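Local coordinates for beta-glycosidase (Bacteroides caccae, PDB 6T2R), which is a glycoside hydrolase family 16 enzyme of a human gut bacterium, probably an endo-acting O-glycanase of the endo-beta-galactosidase type that starts mucin breakdown, at residues A[164-178]-A[208-221]. Residues are numbered along the deposited sequence; the frame is centred on the assembly and turned at random.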
ATOM      1  N   TYR A 164       3.762 -17.888  -7.526  1.00 26.45           N
ATOM      2  CA  TYR A 164       4.943 -18.082  -8.393  1.00 28.41           C
ATOM      3  C   TYR A 164       6.179 -17.551  -7.669  1.00 27.89           C
ATOM      4  O   TYR A 164       7.156 -18.278  -7.634  1.00 25.38           O
ATOM      5  CB  TYR A 164       4.660 -17.407  -9.737  1.00 31.31           C
ATOM      6  CG  TYR A 164       5.726 -17.522 -10.795  1.00 33.79           C
ATOM      7  CD1 TYR A 164       6.704 -16.547 -10.908  1.00 35.87           C
ATOM      8  CD2 TYR A 164       5.698 -18.536 -11.745  1.00 33.97           C
ATOM      9  CE1 TYR A 164       7.641 -16.583 -11.924  1.00 34.36           C
ATOM     10  CE2 TYR A 164       6.642 -18.596 -12.758  1.00 37.88           C
ATOM     11  CZ  TYR A 164       7.627 -17.622 -12.837  1.00 35.84           C
ATOM     12  OH  TYR A 164       8.536 -17.620 -13.851  1.00 33.24           O
ATOM     13  N   THR A 165       6.125 -16.337  -7.105  1.00 28.11           N
ATOM     14  CA  THR A 165       7.290 -15.706  -6.472  1.00 28.39           C
ATOM     15  C   THR A 165       7.573 -16.377  -5.139  1.00 28.51           C
ATOM     16  O   THR A 165       8.743 -16.542  -4.821  1.00 31.27           O
ATOM     17  CB  THR A 165       7.101 -14.207  -6.246  1.00 30.12           C
ATOM     18  OG1 THR A 165       6.096 -14.021  -5.244  1.00 27.60           O
ATOM     19  CG2 THR A 165       6.799 -13.469  -7.533  1.00 28.26           C
ATOM     20  N   TYR A 166       6.541 -16.647  -4.356  1.00 26.68           N
ATOM     21  CA  TYR A 166       6.674 -17.075  -2.945  1.00 26.65           C
ATOM     22  C   TYR A 166       6.592 -18.609  -2.846  1.00 26.90           C
ATOM     23  O   TYR A 166       7.554 -19.239  -2.436  1.00 27.26           O
ATOM     24  CB  TYR A 166       5.625 -16.385  -2.072  1.00 29.04           C
ATOM     25  CG  TYR A 166       5.751 -16.694  -0.606  1.00 30.05           C
ATOM     26  CD1 TYR A 166       6.607 -15.980   0.223  1.00 32.73           C
ATOM     27  CD2 TYR A 166       4.984 -17.704  -0.035  1.00 31.47           C
ATOM     28  CE1 TYR A 166       6.698 -16.272   1.578  1.00 31.59           C
ATOM     29  CE2 TYR A 166       5.073 -18.011   1.310  1.00 30.22           C
ATOM     30  CZ  TYR A 166       5.941 -17.297   2.113  1.00 33.42           C
ATOM     31  OH  TYR A 166       5.979 -17.598   3.435  1.00 39.27           O
ATOM     32  N   THR A 167       5.469 -19.230  -3.166  1.00 25.34           N
ATOM     33  CA  THR A 167       5.332 -20.703  -3.006  1.00 28.12           C
ATOM     34  C   THR A 167       6.311 -21.466  -3.927  1.00 30.00           C
ATOM     35  O   THR A 167       6.968 -22.395  -3.430  1.00 26.88           O
ATOM     36  CB  THR A 167       3.879 -21.147  -3.168  1.00 25.82           C
ATOM     37  OG1 THR A 167       3.053 -20.298  -2.371  1.00 26.07           O
ATOM     38  CG2 THR A 167       3.692 -22.583  -2.741  1.00 23.61           C
ATOM     39  N   LEU A 168       6.441 -21.115  -5.209  1.00 26.94           N
ATOM     40  CA  LEU A 168       7.381 -21.821  -6.118  1.00 26.39           C
ATOM     41  C   LEU A 168       8.801 -21.257  -6.027  1.00 29.19           C
ATOM     42  O   LEU A 168       9.710 -21.905  -6.560  1.00 29.61           O
ATOM     43  CB  LEU A 168       6.870 -21.709  -7.539  1.00 28.36           C
ATOM     44  CG  LEU A 168       5.456 -22.240  -7.741  1.00 31.63           C
ATOM     45  CD1 LEU A 168       5.063 -22.173  -9.216  1.00 29.77           C
ATOM     46  CD2 LEU A 168       5.354 -23.672  -7.221  1.00 31.99           C
ATOM     47  N   GLY A 169       8.989 -20.085  -5.420  1.00 27.26           N
ATOM     48  CA  GLY A 169      10.333 -19.535  -5.176  1.00 29.66           C
ATOM     49  C   GLY A 169      10.915 -18.817  -6.389  1.00 30.09           C
ATOM     50  O   GLY A 169      12.062 -18.452  -6.344  1.00 31.68           O
ATOM     51  N   ILE A 170      10.134 -18.517  -7.419  1.00 28.64           N
ATOM     52  CA  ILE A 170      10.702 -17.897  -8.638  1.00 29.61           C
ATOM     53  C   ILE A 170      10.579 -16.365  -8.542  1.00 31.13           C
ATOM     54  O   ILE A 170       9.630 -15.792  -9.124  1.00 36.50           O
ATOM     55  CB  ILE A 170      10.040 -18.532  -9.872  1.00 29.05           C
ATOM     56  CG1 ILE A 170      10.091 -20.062  -9.818  1.00 28.66           C
ATOM     57  CG2 ILE A 170      10.721 -18.029 -11.115  1.00 31.44           C
ATOM     58  CD1 ILE A 170       8.990 -20.770 -10.590  1.00 28.06           C
ATOM     59  N   GLU A 171      11.519 -15.727  -7.846  1.00 31.36           N
ATOM     60  CA  GLU A 171      11.508 -14.283  -7.461  1.00 35.57           C
ATOM     61  C   GLU A 171      12.166 -13.389  -8.523  1.00 31.84           C
ATOM     62  O   GLU A 171      11.899 -12.184  -8.501  1.00 28.55           O
ATOM     63  CB  GLU A 171      12.353 -14.022  -6.210  1.00 34.89           C
ATOM     64  CG  GLU A 171      11.943 -14.820  -5.015  1.00 40.52           C
ATOM     65  CD  GLU A 171      12.755 -14.461  -3.784  1.00 41.80           C
ATOM     66  OE1 GLU A 171      13.972 -14.198  -3.940  1.00 49.48           O
ATOM     67  OE2 GLU A 171      12.173 -14.432  -2.677  1.00 47.64           O
ATOM     68  N   ASN A 172      13.077 -13.941  -9.319  1.00 33.57           N
ATOM     69  CA  ASN A 172      14.015 -13.176 -10.176  1.00 36.16           C
ATOM     70  C   ASN A 172      13.778 -13.389 -11.680  1.00 36.82           C
ATOM     71  O   ASN A 172      14.512 -12.743 -12.440  1.00 35.33           O
ATOM     72  CB  ASN A 172      15.457 -13.546  -9.834  1.00 39.98           C
ATOM     73  CG  ASN A 172      15.769 -13.256  -8.383  1.00 45.16           C
ATOM     74  OD1 ASN A 172      15.615 -12.126  -7.936  1.00 48.87           O
ATOM     75  ND2 ASN A 172      16.241 -14.256  -7.660  1.00 48.57           N
ATOM     76  N   ASN A 173      12.847 -14.246 -12.124  1.00 31.29           N
ATOM     77  CA  ASN A 173      12.592 -14.470 -13.570  1.00 31.34           C
ATOM     78  C   ASN A 173      11.089 -14.524 -13.820  1.00 32.92           C
ATOM     79  O   ASN A 173      10.510 -15.607 -13.952  1.00 35.97           O
ATOM     80  CB  ASN A 173      13.252 -15.765 -14.047  1.00 34.77           C
ATOM     81  CG  ASN A 173      14.683 -15.868 -13.578  1.00 37.71           C
ATOM     82  OD1 ASN A 173      14.936 -16.218 -12.423  1.00 43.59           O
ATOM     83  ND2 ASN A 173      15.609 -15.518 -14.442  1.00 37.56           N
ATOM     84  N   PRO A 174      10.384 -13.381 -13.919  1.00 29.41           N
ATOM     85  CA  PRO A 174      11.009 -12.058 -13.915  1.00 28.66           C
ATOM     86  C   PRO A 174      11.217 -11.460 -12.526  1.00 27.11           C
ATOM     87  O   PRO A 174      10.627 -11.962 -11.578  1.00 27.89           O
ATOM     88  CB  PRO A 174       9.995 -11.209 -14.679  1.00 28.91           C
ATOM     89  CG  PRO A 174       8.656 -11.882 -14.393  1.00 31.15           C
ATOM     90  CD  PRO A 174       8.937 -13.343 -14.129  1.00 27.88           C
ATOM     91  N   LYS A 175      12.031 -10.406 -12.451  1.00 26.25           N
ATOM     92  CA  LYS A 175      12.395  -9.711 -11.181  1.00 30.94           C
ATOM     93  C   LYS A 175      11.092  -9.231 -10.513  1.00 26.64           C
ATOM     94  O   LYS A 175      10.341  -8.497 -11.143  1.00 26.23           O
ATOM     95  CB  LYS A 175      13.350  -8.552 -11.492  1.00 38.52           C
ATOM     96  CG  LYS A 175      14.423  -8.275 -10.449  1.00 48.65           C
ATOM     97  CD  LYS A 175      15.470  -7.261 -10.894  1.00 53.43           C
ATOM     98  CE  LYS A 175      14.942  -5.842 -10.863  1.00 60.29           C
ATOM     99  NZ  LYS A 175      15.953  -4.900 -11.391  1.00 67.41           N
ATOM    100  N   HIS A 176      10.814  -9.647  -9.288  1.00 24.77           N
ATOM    101  CA  HIS A 176       9.518  -9.386  -8.626  1.00 27.06           C
ATOM    102  C   HIS A 176       9.527  -8.062  -7.852  1.00 28.14           C
ATOM    103  O   HIS A 176       8.432  -7.662  -7.367  1.00 29.40           O
ATOM    104  CB  HIS A 176       9.152 -10.562  -7.725  1.00 27.45           C
ATOM    105  CG  HIS A 176       9.855 -10.566  -6.412  1.00 28.23           C
ATOM    106  ND1 HIS A 176       9.174 -10.605  -5.227  1.00 29.96           N
ATOM    107  CD2 HIS A 176      11.167 -10.549  -6.100  1.00 29.25           C
ATOM    108  CE1 HIS A 176      10.047 -10.607  -4.243  1.00 29.27           C
ATOM    109  NE2 HIS A 176      11.265 -10.572  -4.747  1.00 27.81           N
ATOM    110  N   GLY A 177      10.676  -7.403  -7.748  1.00 25.53           N
ATOM    111  CA  GLY A 177      10.805  -6.161  -6.968  1.00 28.08           C
ATOM    112  C   GLY A 177      11.982  -5.297  -7.385  1.00 26.83           C
ATOM    113  O   GLY A 177      12.865  -5.773  -8.071  1.00 26.58           O
ATOM    114  N   ASN A 178      11.943  -4.022  -7.033  1.00 26.80           N
ATOM    115  CA  ASN A 178      13.071  -3.103  -7.292  1.00 28.90           C
ATOM    116  C   ASN A 178      12.953  -1.902  -6.356  1.00 27.14           C
ATOM    117  O   ASN A 178      11.833  -1.475  -6.054  1.00 31.15           O
ATOM    118  CB  ASN A 178      13.095  -2.687  -8.770  1.00 31.79           C
ATOM    119  CG  ASN A 178      14.464  -2.223  -9.211  1.00 30.45           C
ATOM    120  OD1 ASN A 178      15.429  -2.872  -8.896  1.00 31.69           O
ATOM    121  ND2 ASN A 178      14.548  -1.116  -9.933  1.00 31.33           N
ATOM    122  N   ASN A 208       9.860   2.842 -12.041  1.00 24.33           N
ATOM    123  CA  ASN A 208      10.757   2.012 -11.204  1.00 25.76           C
ATOM    124  C   ASN A 208      11.021   0.726 -11.994  1.00 25.65           C
ATOM    125  O   ASN A 208      12.158   0.461 -12.337  1.00 22.62           O
ATOM    126  CB  ASN A 208      10.176   1.729  -9.812  1.00 25.92           C
ATOM    127  CG  ASN A 208      11.123   0.934  -8.926  1.00 26.40           C
ATOM    128  OD1 ASN A 208      12.176   0.532  -9.385  1.00 29.51           O
ATOM    129  ND2 ASN A 208      10.752   0.652  -7.682  1.00 26.65           N
ATOM    130  N   PHE A 209       9.997  -0.074 -12.225  1.00 25.48           N
ATOM    131  CA  PHE A 209      10.162  -1.366 -12.911  1.00 27.00           C
ATOM    132  C   PHE A 209       8.802  -1.841 -13.371  1.00 27.04           C
ATOM    133  O   PHE A 209       7.782  -1.234 -12.935  1.00 27.69           O
ATOM    134  CB  PHE A 209      10.852  -2.402 -12.028  1.00 24.62           C
ATOM    135  CG  PHE A 209       9.958  -3.168 -11.090  1.00 24.16           C
ATOM    136  CD1 PHE A 209       9.491  -2.584  -9.924  1.00 23.60           C
ATOM    137  CD2 PHE A 209       9.694  -4.508 -11.305  1.00 25.74           C
ATOM    138  CE1 PHE A 209       8.733  -3.319  -9.032  1.00 25.68           C
ATOM    139  CE2 PHE A 209       8.923  -5.247 -10.411  1.00 26.48           C
ATOM    140  CZ  PHE A 209       8.441  -4.647  -9.275  1.00 27.43           C
ATOM    141  N   VAL A 210       8.844  -2.847 -14.254  1.00 25.29           N
ATOM    142  CA  VAL A 210       7.665  -3.493 -14.888  1.00 26.18           C
ATOM    143  C   VAL A 210       7.632  -4.923 -14.341  1.00 24.51           C
ATOM    144  O   VAL A 210       8.663  -5.561 -14.331  1.00 24.37           O
ATOM    145  CB  VAL A 210       7.749  -3.449 -16.434  1.00 25.61           C
ATOM    146  CG1 VAL A 210       6.575  -4.155 -17.110  1.00 24.35           C
ATOM    147  CG2 VAL A 210       7.867  -2.034 -16.972  1.00 25.78           C
ATOM    148  N   TYR A 211       6.497  -5.399 -13.859  1.00 23.98           N
ATOM    149  CA  TYR A 211       6.315  -6.842 -13.611  1.00 24.42           C
ATOM    150  C   TYR A 211       5.476  -7.394 -14.751  1.00 23.95           C
ATOM    151  O   TYR A 211       4.300  -7.060 -14.843  1.00 24.84           O
ATOM    152  CB  TYR A 211       5.684  -7.170 -12.261  1.00 24.58           C
ATOM    153  CG  TYR A 211       5.845  -8.633 -11.947  1.00 22.83           C
ATOM    154  CD1 TYR A 211       7.079  -9.124 -11.553  1.00 22.63           C
ATOM    155  CD2 TYR A 211       4.813  -9.531 -12.151  1.00 22.69           C
ATOM    156  CE1 TYR A 211       7.255 -10.475 -11.291  1.00 23.75           C
ATOM    157  CE2 TYR A 211       4.973 -10.888 -11.917  1.00 23.43           C
ATOM    158  CZ  TYR A 211       6.204 -11.366 -11.474  1.00 24.13           C
ATOM    159  OH  TYR A 211       6.411 -12.699 -11.216  1.00 20.30           O
ATOM    160  N   PRO A 212       6.081  -8.214 -15.639  1.00 23.62           N
ATOM    161  CA  PRO A 212       5.388  -8.781 -16.787  1.00 21.64           C
ATOM    162  C   PRO A 212       4.629 -10.079 -16.484  1.00 23.84           C
ATOM    163  O   PRO A 212       5.083 -10.860 -15.672  1.00 23.45           O
ATOM    164  CB  PRO A 212       6.538  -9.040 -17.768  1.00 21.13           C
ATOM    165  CG  PRO A 212       7.690  -9.445 -16.871  1.00 22.67           C
ATOM    166  CD  PRO A 212       7.515  -8.606 -15.613  1.00 23.02           C
ATOM    167  N   ARG A 213       3.500 -10.262 -17.189  1.00 25.18           N
ATOM    168  CA  ARG A 213       2.856 -11.567 -17.422  1.00 24.79           C
ATOM    169  C   ARG A 213       3.654 -12.301 -18.495  1.00 27.52           C
ATOM    170  O   ARG A 213       3.616 -11.863 -19.690  1.00 26.20           O
ATOM    171  CB  ARG A 213       1.397 -11.413 -17.851  1.00 26.25           C
ATOM    172  CG  ARG A 213       0.659 -12.748 -17.939  1.00 27.33           C
ATOM    173  CD  ARG A 213      -0.700 -12.694 -18.613  1.00 32.16           C
ATOM    174  NE  ARG A 213      -1.706 -11.849 -17.963  1.00 37.78           N
ATOM    175  CZ  ARG A 213      -2.588 -12.204 -16.981  1.00 46.83           C
ATOM    176  NH1 ARG A 213      -2.607 -13.428 -16.452  1.00 43.06           N
ATOM    177  NH2 ARG A 213      -3.451 -11.295 -16.508  1.00 46.01           N
ATOM    178  N   ILE A 214       4.304 -13.402 -18.115  1.00 26.85           N
ATOM    179  CA  ILE A 214       5.170 -14.182 -19.037  1.00 27.83           C
ATOM    180  C   ILE A 214       4.467 -15.490 -19.431  1.00 28.62           C
ATOM    181  O   ILE A 214       3.607 -15.989 -18.707  1.00 30.40           O
ATOM    182  CB  ILE A 214       6.575 -14.398 -18.439  1.00 29.00           C
ATOM    183  CG1 ILE A 214       6.565 -15.241 -17.160  1.00 30.69           C
ATOM    184  CG2 ILE A 214       7.242 -13.054 -18.222  1.00 32.30           C
ATOM    185  CD1 ILE A 214       7.886 -15.923 -16.837  1.00 32.69           C
ATOM    186  N   GLU A 215       4.783 -16.007 -20.597  1.00 32.20           N
ATOM    187  CA  GLU A 215       4.459 -17.416 -20.906  1.00 38.38           C
ATOM    188  C   GLU A 215       5.339 -18.280 -19.991  1.00 37.18           C
ATOM    189  O   GLU A 215       6.549 -18.022 -19.886  1.00 41.27           O
ATOM    190  CB  GLU A 215       4.650 -17.669 -22.391  1.00 42.42           C
ATOM    191  CG  GLU A 215       6.113 -17.772 -22.752  1.00 53.83           C
ATOM    192  CD  GLU A 215       6.358 -17.517 -24.222  1.00 64.60           C
ATOM    193  OE1 GLU A 215       7.527 -17.364 -24.589  1.00 63.42           O
ATOM    194  OE2 GLU A 215       5.358 -17.468 -24.986  1.00 84.59           O
ATOM    195  N   THR A 216       4.716 -19.183 -19.254  1.00 35.72           N
ATOM    196  CA  THR A 216       5.361 -20.033 -18.247  1.00 36.64           C
ATOM    197  C   THR A 216       4.573 -21.331 -18.157  1.00 43.12           C
ATOM    198  O   THR A 216       3.340 -21.281 -18.221  1.00 38.46           O
ATOM    199  CB  THR A 216       5.428 -19.354 -16.882  1.00 36.68           C
ATOM    200  OG1 THR A 216       6.125 -20.245 -16.013  1.00 33.95           O
ATOM    201  CG2 THR A 216       4.069 -19.032 -16.313  1.00 36.48           C
ATOM    202  N   GLU A 217       5.314 -22.434 -18.073  1.00 56.91           N
ATOM    203  CA  GLU A 217       4.854 -23.815 -17.783  1.00 59.46           C
ATOM    204  C   GLU A 217       3.984 -23.790 -16.507  1.00 61.85           C
ATOM    205  O   GLU A 217       3.017 -24.555 -16.464  1.00 69.97           O
ATOM    206  CB  GLU A 217       6.087 -24.740 -17.757  1.00 60.79           C
ATOM    207  CG  GLU A 217       7.263 -24.256 -16.884  1.00 64.91           C
ATOM    208  CD  GLU A 217       8.278 -23.229 -17.408  1.00 71.90           C
ATOM    209  OE1 GLU A 217       8.142 -22.748 -18.550  1.00 74.11           O
ATOM    210  OE2 GLU A 217       9.202 -22.872 -16.645  1.00 76.45           O
ATOM    211  N   GLN A 218       4.247 -22.914 -15.521  1.00 56.98           N
ATOM    212  CA  GLN A 218       3.519 -22.978 -14.227  1.00 52.82           C
ATOM    213  C   GLN A 218       2.365 -21.989 -14.201  1.00 51.47           C
ATOM    214  O   GLN A 218       2.099 -21.330 -15.210  1.00 56.91           O
ATOM    215  CB  GLN A 218       4.440 -22.733 -13.038  1.00 54.03           C
ATOM    216  CG  GLN A 218       5.388 -23.896 -12.810  1.00 54.58           C
ATOM    217  CD  GLN A 218       6.680 -23.536 -13.476  1.00 54.25           C
ATOM    218  OE1 GLN A 218       6.905 -22.378 -13.816  1.00 64.93           O
ATOM    219  NE2 GLN A 218       7.529 -24.521 -13.661  1.00 49.57           N
ATOM    220  N   GLU A 219       1.703 -21.934 -13.052  1.00 47.01           N
ATOM    221  CA  GLU A 219       0.489 -21.137 -12.808  1.00 45.99           C
ATOM    222  C   GLU A 219       0.739 -20.084 -11.725  1.00 38.55           C
ATOM    223  O   GLU A 219       1.749 -20.176 -10.995  1.00 34.38           O
ATOM    224  CB  GLU A 219      -0.597 -22.050 -12.263  1.00 46.46           C
ATOM    225  CG  GLU A 219      -0.502 -23.460 -12.783  1.00 53.67           C
ATOM    226  CD  GLU A 219      -1.593 -24.322 -12.187  1.00 47.25           C
ATOM    227  OE1 GLU A 219      -2.647 -24.426 -12.814  1.00 46.16           O
ATOM    228  OE2 GLU A 219      -1.380 -24.837 -11.083  1.00 49.44           O
ATOM    229  N   GLY A 220      -0.236 -19.204 -11.555  1.00 35.88           N
ATOM    230  CA  GLY A 220      -0.213 -18.150 -10.531  1.00 33.71           C
ATOM    231  C   GLY A 220       0.826 -17.071 -10.800  1.00 28.83           C
ATOM    232  O   GLY A 220       1.095 -16.289  -9.882  1.00 29.59           O
ATOM    233  N   GLN A 221       1.374 -16.972 -12.009  1.00 26.92           N
ATOM    234  CA  GLN A 221       2.468 -15.996 -12.249  1.00 26.23           C
ATOM    235  C   GLN A 221       1.882 -14.577 -12.349  1.00 24.24           C
ATOM    236  O   GLN A 221       2.649 -13.643 -12.112  1.00 23.38           O
ATOM    237  CB  GLN A 221       3.328 -16.399 -13.455  1.00 24.67           C
ATOM    238  CG  GLN A 221       4.561 -15.530 -13.592  1.00 24.42           C
ATOM    239  CD  GLN A 221       4.272 -14.270 -14.394  1.00 25.19           C
ATOM    240  OE1 GLN A 221       3.366 -14.252 -15.233  1.00 24.40           O
ATOM    241  NE2 GLN A 221       5.035 -13.212 -14.140  1.00 23.47           N
TER
HETATM  242  O   HOH W   1       8.742 -13.439 -10.582  1.00 21.01           O
HETATM  243  O   HOH W   2      10.517  -7.382 -13.589  1.00 27.25           O
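Tyr211 OH donates to a water 2.5 Å away, which in turn gives hydrogen bonds to Ile170 O and Pro174 O, so one solvent molecule ties the phenol to two carbonyls of 164-178. A weak bond from Gln221 NE2 also reaches this hydroxyl. The contact lies at one end of the family 16 beta-jelly roll, where the loops following the short helix 163-167 and the strand 206-212 pack together. Gln221 uses both its aliphatic stem and its amide. CG, placed anti to the backbone N (chi1 -172°), sits over the centre of the Tyr164 ring at 3.4 Å from the centroid, a CH-pi contact, while Ile170 CB lies over the opposite face, offset toward the rim. Gln221 NE2 donates to Pro212 O (2.8 Å) in the carbonyl plane, and OE1 accepts from Ile214 N, so the amide pins its own loop. Beyond the cis peptide before it, Pro174 lays its ring against Pro212; Pro174 CG lies 3.6 Å from Pro212 CG and also touches Tyr211 CE1. Tyr164 OH touches Ile214 CD1 and donates to Asn173 O (2.8 Å). Toward the strands, Phe209 packs one face against the backbone at Gly177 and Asn178, and its ring also meets that of Phe201. Two hydrogen bonds join the asparagines: Asn208 ND2, which also bonds Gln158 OE1, donates to the main-chain Asn178 O from above the carbonyl plane at 2.9 Å, whereas Asn178 ND2 donates to Asn208 OD1 nearly along the C=O axis (162°).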